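Local coordinates for VP4 CORE protein (Bluetongue virus, PDB 2JHP) that caps viral messenger RNA as a multifunctional enzyme of the inner core, combining several steps of cap synthesis, including methyl transfer, in one chain, at residues 180-188 with 383-391; 155-163 with 319-327. One frame throughout, in Å; residues are numbered along the deposited sequence.

Contact 1: residues 180-188 with 383-391; sequences VSMLDYIVY and KKRLFEHLH. With GUN (guanine), chain D.
Ser181 meets Lys383 where helix 178-186 packs on helix 380-391: its OG lies 3.4 Å from Lys383 CD and accepts a weak hydrogen bond from NZ, while its stronger polar partner is the backbone oxygen of Asp176. One turn on, Asp184 OD2 takes Lys383 NZ at 2.8 Å in a salt bridge on the anti side of the carboxylate; the lysine chain bends at chi3 (75°) to bring the ammonium there. This ammonium also pairs with the Asp176 carboxylate, probably offsetting repulsion between the two acids. The backbone oxygen of Asp184 accepts from guanine N2 at 3.0 Å and from N1 at 3.2 Å. Guanine lies against one face of the Phe387 ring, and Arg214 and Asn141 also hydrogen-bond it. Tyr185 CG sits between the backbone N and the carbonyl carbon (chi1 69°), placing its ring alongside Leu386, whose CD1 is 3.8 Å from the centroid over one face; Met182 O covers the other. Leu390 CD1, at the ring edge, also meets Ile186 CD1. His391 NE2 donates to Tyr185 O at 2.7 Å, in the imidazole plane but with an N-H...O angle of 138°. Tyr188 CB sits over an imidazole face and touches Phe387 CE1, its ring meeting both rings obliquely in an aromatic cluster. Guanine is thus held between a main-chain carbonyl of one helix and an aromatic face of the other.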
# COMPACT_ATOMS: atom_id res chain seq x y z
N VAL A 180 -22.61 -9.31 -9.77
CA VAL A 180 -21.36 -8.68 -10.23
C VAL A 180 -20.30 -8.66 -9.13
O VAL A 180 -19.10 -8.71 -9.40
CB VAL A 180 -21.53 -7.26 -10.94
CG1 VAL A 180 -22.96 -6.77 -10.91
CG2 VAL A 180 -20.57 -6.21 -10.38
N SER A 181 -20.76 -8.60 -7.89
CA SER A 181 -19.89 -8.72 -6.74
C SER A 181 -19.26 -10.10 -6.73
O SER A 181 -18.12 -10.27 -6.30
CB SER A 181 -20.68 -8.49 -5.45
OG SER A 181 -20.61 -7.15 -5.06
N MET A 182 -20.02 -11.09 -7.20
CA MET A 182 -19.52 -12.46 -7.27
C MET A 182 -18.25 -12.50 -8.13
O MET A 182 -17.19 -12.89 -7.63
CB MET A 182 -20.59 -13.41 -7.82
CG MET A 182 -20.25 -14.85 -7.74
SD MET A 182 -21.02 -15.61 -9.15
CE MET A 182 -21.09 -17.29 -8.61
N LEU A 183 -18.35 -12.05 -9.37
CA LEU A 183 -17.20 -11.91 -10.25
C LEU A 183 -16.10 -11.04 -9.63
O LEU A 183 -14.93 -11.34 -9.79
CB LEU A 183 -17.61 -11.35 -11.62
CG LEU A 183 -18.67 -12.10 -12.45
CD1 LEU A 183 -19.14 -11.22 -13.58
CD2 LEU A 183 -18.18 -13.45 -12.98
N ASP A 184 -16.48 -10.00 -8.89
CA ASP A 184 -15.51 -9.11 -8.26
C ASP A 184 -14.45 -9.77 -7.40
O ASP A 184 -13.27 -9.42 -7.50
CB ASP A 184 -16.21 -8.05 -7.42
CG ASP A 184 -16.65 -6.87 -8.22
OD1 ASP A 184 -16.23 -6.75 -9.39
OD2 ASP A 184 -17.42 -6.06 -7.67
N TYR A 185 -14.86 -10.72 -6.54
CA TYR A 185 -13.90 -11.41 -5.69
C TYR A 185 -13.30 -12.69 -6.28
O TYR A 185 -12.25 -13.14 -5.84
CB TYR A 185 -14.48 -11.65 -4.31
CG TYR A 185 -15.59 -12.66 -4.25
CD1 TYR A 185 -15.32 -14.02 -4.28
CD2 TYR A 185 -16.92 -12.25 -4.13
CE1 TYR A 185 -16.35 -14.95 -4.22
CE2 TYR A 185 -17.94 -13.17 -4.07
CZ TYR A 185 -17.65 -14.52 -4.11
OH TYR A 185 -18.67 -15.44 -4.03
N ILE A 186 -13.97 -13.31 -7.25
CA ILE A 186 -13.44 -14.55 -7.80
C ILE A 186 -12.49 -14.32 -8.98
O ILE A 186 -11.53 -15.06 -9.14
CB ILE A 186 -14.56 -15.58 -8.16
CG1 ILE A 186 -14.01 -17.01 -8.26
CG2 ILE A 186 -15.28 -15.17 -9.45
CD1 ILE A 186 -13.56 -17.64 -6.95
N VAL A 187 -12.74 -13.29 -9.79
CA VAL A 187 -11.90 -13.02 -10.96
C VAL A 187 -10.64 -12.26 -10.56
O VAL A 187 -10.71 -11.12 -10.10
CB VAL A 187 -12.66 -12.22 -12.06
CG1 VAL A 187 -11.74 -11.92 -13.26
CG2 VAL A 187 -13.92 -12.95 -12.51
N TYR A 188 -9.48 -12.91 -10.71
CA TYR A 188 -8.18 -12.26 -10.47
C TYR A 188 -7.02 -12.76 -11.36
O TYR A 188 -6.37 -11.96 -12.02
CB TYR A 188 -7.78 -12.32 -8.98
CG TYR A 188 -6.35 -11.86 -8.75
CD1 TYR A 188 -5.99 -10.50 -8.93
CD2 TYR A 188 -5.36 -12.76 -8.38
CE1 TYR A 188 -4.70 -10.07 -8.73
CE2 TYR A 188 -4.05 -12.32 -8.18
CZ TYR A 188 -3.74 -10.97 -8.36
OH TYR A 188 -2.46 -10.52 -8.17
N LYS A 383 -16.69 -8.64 0.70
CA LYS A 383 -16.12 -8.77 -0.63
C LYS A 383 -14.60 -8.62 -0.59
O LYS A 383 -13.89 -9.47 -1.10
CB LYS A 383 -16.74 -7.76 -1.60
CG LYS A 383 -16.54 -8.14 -3.04
CD LYS A 383 -17.42 -7.35 -3.97
CE LYS A 383 -16.92 -5.93 -4.15
NZ LYS A 383 -17.82 -5.17 -5.06
N LYS A 384 -14.11 -7.56 0.05
CA LYS A 384 -12.67 -7.35 0.21
C LYS A 384 -11.97 -8.59 0.72
O LYS A 384 -11.04 -9.10 0.08
CB LYS A 384 -12.40 -6.15 1.13
CG LYS A 384 -10.97 -5.60 1.07
CD LYS A 384 -10.88 -4.22 1.71
CE LYS A 384 -9.48 -3.91 2.25
NZ LYS A 384 -9.15 -4.70 3.48
N ARG A 385 -12.43 -9.08 1.87
CA ARG A 385 -11.86 -10.21 2.58
C ARG A 385 -11.89 -11.54 1.82
O ARG A 385 -11.00 -12.38 1.98
CB ARG A 385 -12.58 -10.41 3.91
CG ARG A 385 -12.18 -9.45 4.99
CD ARG A 385 -12.53 -10.08 6.32
NE ARG A 385 -12.93 -9.10 7.33
CZ ARG A 385 -13.55 -9.43 8.46
NH1 ARG A 385 -13.84 -10.71 8.71
NH2 ARG A 385 -13.87 -8.49 9.34
N LEU A 386 -12.93 -11.75 1.01
CA LEU A 386 -13.01 -12.93 0.17
C LEU A 386 -11.91 -12.83 -0.89
O LEU A 386 -11.10 -13.73 -1.06
CB LEU A 386 -14.40 -13.05 -0.48
CG LEU A 386 -15.63 -13.43 0.36
CD1 LEU A 386 -16.92 -13.26 -0.44
CD2 LEU A 386 -15.55 -14.87 0.86
N PHE A 387 -11.88 -11.71 -1.59
CA PHE A 387 -10.88 -11.41 -2.59
C PHE A 387 -9.47 -11.72 -2.08
O PHE A 387 -8.73 -12.46 -2.72
CB PHE A 387 -10.99 -9.93 -2.98
CG PHE A 387 -10.19 -9.57 -4.20
CD1 PHE A 387 -10.36 -10.25 -5.39
CD2 PHE A 387 -9.29 -8.51 -4.16
CE1 PHE A 387 -9.64 -9.91 -6.51
CE2 PHE A 387 -8.57 -8.14 -5.29
CZ PHE A 387 -8.75 -8.85 -6.47
N GLU A 388 -9.12 -11.14 -0.93
CA GLU A 388 -7.79 -11.28 -0.35
C GLU A 388 -7.49 -12.71 0.09
O GLU A 388 -6.34 -13.18 0.03
CB GLU A 388 -7.63 -10.35 0.85
CG GLU A 388 -7.64 -8.85 0.50
CD GLU A 388 -7.86 -7.94 1.71
OE1 GLU A 388 -8.27 -8.44 2.79
OE2 GLU A 388 -7.63 -6.72 1.58
N HIS A 389 -8.52 -13.42 0.54
CA HIS A 389 -8.31 -14.75 1.05
C HIS A 389 -8.11 -15.75 -0.07
O HIS A 389 -7.31 -16.69 0.05
CB HIS A 389 -9.45 -15.18 1.96
CG HIS A 389 -9.18 -16.47 2.66
ND1 HIS A 389 -9.95 -17.60 2.48
CD2 HIS A 389 -8.17 -16.83 3.50
CE1 HIS A 389 -9.45 -18.59 3.19
NE2 HIS A 389 -8.37 -18.16 3.81
N LEU A 390 -8.82 -15.55 -1.17
CA LEU A 390 -8.74 -16.45 -2.29
C LEU A 390 -7.43 -16.30 -3.07
O LEU A 390 -6.87 -17.29 -3.55
CB LEU A 390 -9.96 -16.30 -3.21
CG LEU A 390 -11.32 -16.72 -2.62
CD1 LEU A 390 -12.44 -16.50 -3.61
CD2 LEU A 390 -11.34 -18.18 -2.12
N HIS A 391 -6.92 -15.06 -3.14
CA HIS A 391 -5.93 -14.70 -4.13
C HIS A 391 -4.56 -14.28 -3.58
O HIS A 391 -3.69 -13.88 -4.35
CB HIS A 391 -6.49 -13.60 -5.06
CG HIS A 391 -7.76 -13.98 -5.74
ND1 HIS A 391 -7.86 -15.06 -6.58
CD2 HIS A 391 -8.99 -13.42 -5.71
CE1 HIS A 391 -9.09 -15.16 -7.03
NE2 HIS A 391 -9.80 -14.17 -6.52
N9 GUN D . -11.98 -4.48 -2.61
C8 GUN D . -11.08 -3.59 -3.05
N7 GUN D . -10.75 -3.89 -4.31
C5 GUN D . -11.44 -4.96 -4.67
C6 GUN D . -11.49 -5.69 -5.86
O6 GUN D . -10.80 -5.37 -6.82
N1 GUN D . -12.35 -6.80 -5.92
C2 GUN D . -13.11 -7.13 -4.77
N2 GUN D . -13.92 -8.17 -4.80
N3 GUN D . -13.05 -6.40 -3.65
C4 GUN D . -12.23 -5.34 -3.58

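Contact 2: residues 155-163 with 319-327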
# COMPACT_ATOMS: atom_id res chain seq x y z
N GLU A 155 -7.14 -10.56 6.94
CA GLU A 155 -8.17 -10.94 7.91
C GLU A 155 -9.09 -11.94 7.24
O GLU A 155 -9.74 -11.62 6.25
CB GLU A 155 -8.95 -9.71 8.38
CG GLU A 155 -9.20 -9.66 9.91
CD GLU A 155 -10.36 -8.72 10.34
OE1 GLU A 155 -10.56 -7.65 9.70
OE2 GLU A 155 -11.06 -9.04 11.33
N ILE A 156 -9.12 -13.15 7.76
CA ILE A 156 -9.88 -14.26 7.17
C ILE A 156 -11.40 -14.04 7.24
O ILE A 156 -11.92 -13.72 8.31
CB ILE A 156 -9.47 -15.60 7.83
CG1 ILE A 156 -8.03 -15.97 7.46
CG2 ILE A 156 -10.41 -16.71 7.41
CD1 ILE A 156 -7.55 -17.28 8.04
N PRO A 157 -12.11 -14.20 6.10
CA PRO A 157 -13.57 -14.05 6.05
C PRO A 157 -14.28 -15.19 6.75
O PRO A 157 -13.64 -16.19 7.08
CB PRO A 157 -13.89 -14.14 4.55
CG PRO A 157 -12.75 -14.93 3.97
CD PRO A 157 -11.54 -14.52 4.77
N PRO A 158 -15.60 -15.02 7.01
CA PRO A 158 -16.50 -16.10 7.40
C PRO A 158 -16.48 -17.24 6.39
O PRO A 158 -16.70 -17.01 5.20
CB PRO A 158 -17.88 -15.43 7.35
CG PRO A 158 -17.61 -14.00 7.56
CD PRO A 158 -16.27 -13.71 7.00
N LEU A 159 -16.22 -18.45 6.87
CA LEU A 159 -16.18 -19.63 6.02
C LEU A 159 -16.91 -20.78 6.67
O LEU A 159 -17.36 -20.67 7.81
CB LEU A 159 -14.73 -20.07 5.79
CG LEU A 159 -13.73 -18.98 5.46
CD1 LEU A 159 -12.27 -19.47 5.66
CD2 LEU A 159 -13.94 -18.46 4.03
N TYR A 160 -17.02 -21.88 5.92
CA TYR A 160 -17.52 -23.14 6.43
C TYR A 160 -16.78 -24.33 5.81
O TYR A 160 -16.69 -24.44 4.58
CB TYR A 160 -19.01 -23.29 6.16
CG TYR A 160 -19.61 -24.53 6.81
CD1 TYR A 160 -20.23 -24.45 8.05
CD2 TYR A 160 -19.56 -25.76 6.17
CE1 TYR A 160 -20.78 -25.58 8.65
CE2 TYR A 160 -20.11 -26.89 6.76
CZ TYR A 160 -20.72 -26.79 8.00
OH TYR A 160 -21.27 -27.91 8.59
N MET A 161 -16.24 -25.18 6.68
CA MET A 161 -15.86 -26.56 6.34
C MET A 161 -16.04 -27.45 7.58
O MET A 161 -16.89 -27.18 8.45
CB MET A 161 -14.43 -26.69 5.78
CG MET A 161 -13.71 -25.40 5.41
SD MET A 161 -12.35 -25.02 6.53
CE MET A 161 -10.96 -25.79 5.70
N GLU A 162 -15.21 -28.51 7.63
CA GLU A 162 -15.21 -29.52 8.71
C GLU A 162 -16.17 -29.53 9.94
O GLU A 162 -17.21 -30.18 9.83
CB GLU A 162 -13.79 -30.07 9.01
CG GLU A 162 -13.80 -31.50 9.57
CD GLU A 162 -12.71 -32.39 9.00
OE1 GLU A 162 -12.51 -33.50 9.55
OE2 GLU A 162 -12.05 -32.00 8.00
N TYR A 163 -15.92 -28.87 11.08
CA TYR A 163 -15.04 -27.70 11.41
C TYR A 163 -15.87 -26.60 12.10
O TYR A 163 -16.11 -26.68 13.32
CB TYR A 163 -14.22 -27.16 10.23
N ILE A 319 -19.43 -31.36 -2.39
CA ILE A 319 -18.02 -31.35 -2.71
C ILE A 319 -17.52 -29.90 -2.65
O ILE A 319 -17.94 -29.06 -3.44
CB ILE A 319 -17.75 -31.96 -4.09
CG1 ILE A 319 -18.24 -33.41 -4.13
CG2 ILE A 319 -16.27 -31.90 -4.42
CD1 ILE A 319 -18.56 -33.90 -5.52
N SER A 320 -16.64 -29.62 -1.70
CA SER A 320 -16.28 -28.24 -1.40
C SER A 320 -14.86 -28.04 -0.86
O SER A 320 -14.22 -28.97 -0.38
CB SER A 320 -17.29 -27.66 -0.41
OG SER A 320 -16.98 -26.31 -0.10
N THR A 321 -14.40 -26.80 -0.97
CA THR A 321 -13.25 -26.31 -0.21
C THR A 321 -13.79 -25.35 0.87
O THR A 321 -13.55 -25.55 2.06
CB THR A 321 -12.19 -25.64 -1.12
OG1 THR A 321 -11.57 -26.61 -1.97
CG2 THR A 321 -11.12 -24.93 -0.29
N TYR A 322 -14.52 -24.33 0.44
CA TYR A 322 -15.19 -23.43 1.38
C TYR A 322 -16.64 -23.19 0.96
O TYR A 322 -16.99 -23.35 -0.20
CB TYR A 322 -14.49 -22.06 1.46
CG TYR A 322 -13.03 -22.06 1.85
CD1 TYR A 322 -12.08 -21.49 1.02
CD2 TYR A 322 -12.60 -22.59 3.07
CE1 TYR A 322 -10.74 -21.46 1.38
CE2 TYR A 322 -11.26 -22.57 3.44
CZ TYR A 322 -10.34 -22.00 2.59
OH TYR A 322 -9.01 -21.97 2.94
N LEU A 323 -17.46 -22.84 1.94
CA LEU A 323 -18.77 -22.25 1.69
C LEU A 323 -18.79 -20.88 2.36
O LEU A 323 -18.45 -20.75 3.55
CB LEU A 323 -19.90 -23.13 2.22
CG LEU A 323 -20.03 -24.57 1.72
CD1 LEU A 323 -21.03 -25.35 2.59
CD2 LEU A 323 -20.42 -24.64 0.26
N PHE A 324 -19.15 -19.84 1.62
CA PHE A 324 -19.23 -18.53 2.24
C PHE A 324 -20.41 -17.67 1.84
O PHE A 324 -21.06 -17.93 0.83
CB PHE A 324 -17.92 -17.75 2.12
CG PHE A 324 -17.16 -17.99 0.86
CD1 PHE A 324 -17.76 -17.81 -0.38
CD2 PHE A 324 -15.82 -18.35 0.92
CE1 PHE A 324 -17.04 -18.02 -1.55
CE2 PHE A 324 -15.07 -18.55 -0.24
CZ PHE A 324 -15.69 -18.38 -1.48
N PRO A 325 -20.70 -16.65 2.67
CA PRO A 325 -21.80 -15.73 2.40
C PRO A 325 -21.52 -14.88 1.16
O PRO A 325 -20.37 -14.75 0.75
CB PRO A 325 -21.86 -14.86 3.66
CG PRO A 325 -21.04 -15.58 4.68
CD PRO A 325 -19.99 -16.31 3.92
N GLN A 326 -22.58 -14.32 0.59
CA GLN A 326 -22.50 -13.55 -0.64
C GLN A 326 -22.67 -12.06 -0.38
O GLN A 326 -23.71 -11.65 0.14
CB GLN A 326 -23.55 -14.02 -1.65
CG GLN A 326 -23.55 -15.51 -1.89
CD GLN A 326 -24.36 -15.88 -3.11
OE1 GLN A 326 -24.03 -15.47 -4.22
NE2 GLN A 326 -25.42 -16.64 -2.91
N PRO A 327 -21.66 -11.26 -0.74
CA PRO A 327 -21.77 -9.81 -0.66
C PRO A 327 -22.90 -9.31 -1.55
O PRO A 327 -23.05 -9.79 -2.68
CB PRO A 327 -20.42 -9.31 -1.19
CG PRO A 327 -19.52 -10.47 -1.15
CD PRO A 327 -20.35 -11.69 -1.27
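The loop 155-163 runs roughly antiparallel to strand 322-324, their touching parts 145° apart in direction, and Leu323 N donates to Tyr160 O at 3.2 Å. Next to this bond, Leu159 CA lies 3.5 Å from Leu323 O in a CA-H...O contact. Leu159 divides its two methyls between two rings: CD1 lies over a face of Tyr322, 3.9 Å from CE2, whereas Leu159 CD2 meets the edge of the other ring at Phe324 CD2, 3.6 Å away. Met161 runs alongside Tyr322, its chain bent at chi2 and chi3, putting CG at the ring edge and SD 5.3 Å from the centroid in an edge-on Met-aromatic contact. Tyr160 and Leu323 also lie side by side, CD2 of the tyrosine 3.9 Å from CD1 of the leucine, and Pro158 CB rests 4.1 Å from Pro325 CD. Strand 322-324 is the outermost strand of a seven-stranded mixed sheet of order 3-2-1-4-5-7-6, so the loop lines its outer edge. On the inner side, Thr321 and Tyr322 form a classic beta bulge against Phe339 of strand 335-341. Helix 363-373 packs on Pro158, Tyr160 and Pro325, while helix 380-391 reaches Pro157, Pro158, Phe324 and Pro325.

In the fold
The two contacts alternate along the chain, in the order 155-163, 180-188, 319-327 and 383-391, and their centres lie 13 Å apart. Helix 380-391 joins them directly: Leu386, which gives CD1 to contact 1, turns CD2 to Phe324 CD2 at 3.5 Å, and His389 reaches Pro157 and Tyr322 of contact 2. Phe339 of strand 335-341 touches Ile186 and Leu390 as well as Tyr322 and Phe324. The guanine pocket lies on the far side of the helix pair from the sheet that ends in strand 322-324. The strand order of that sheet, with 335-341 antiparallel, is that of a Rossmann-like class I methyltransferase, consistent with the family's clan and the bound S-adenosyl-L-homocysteine.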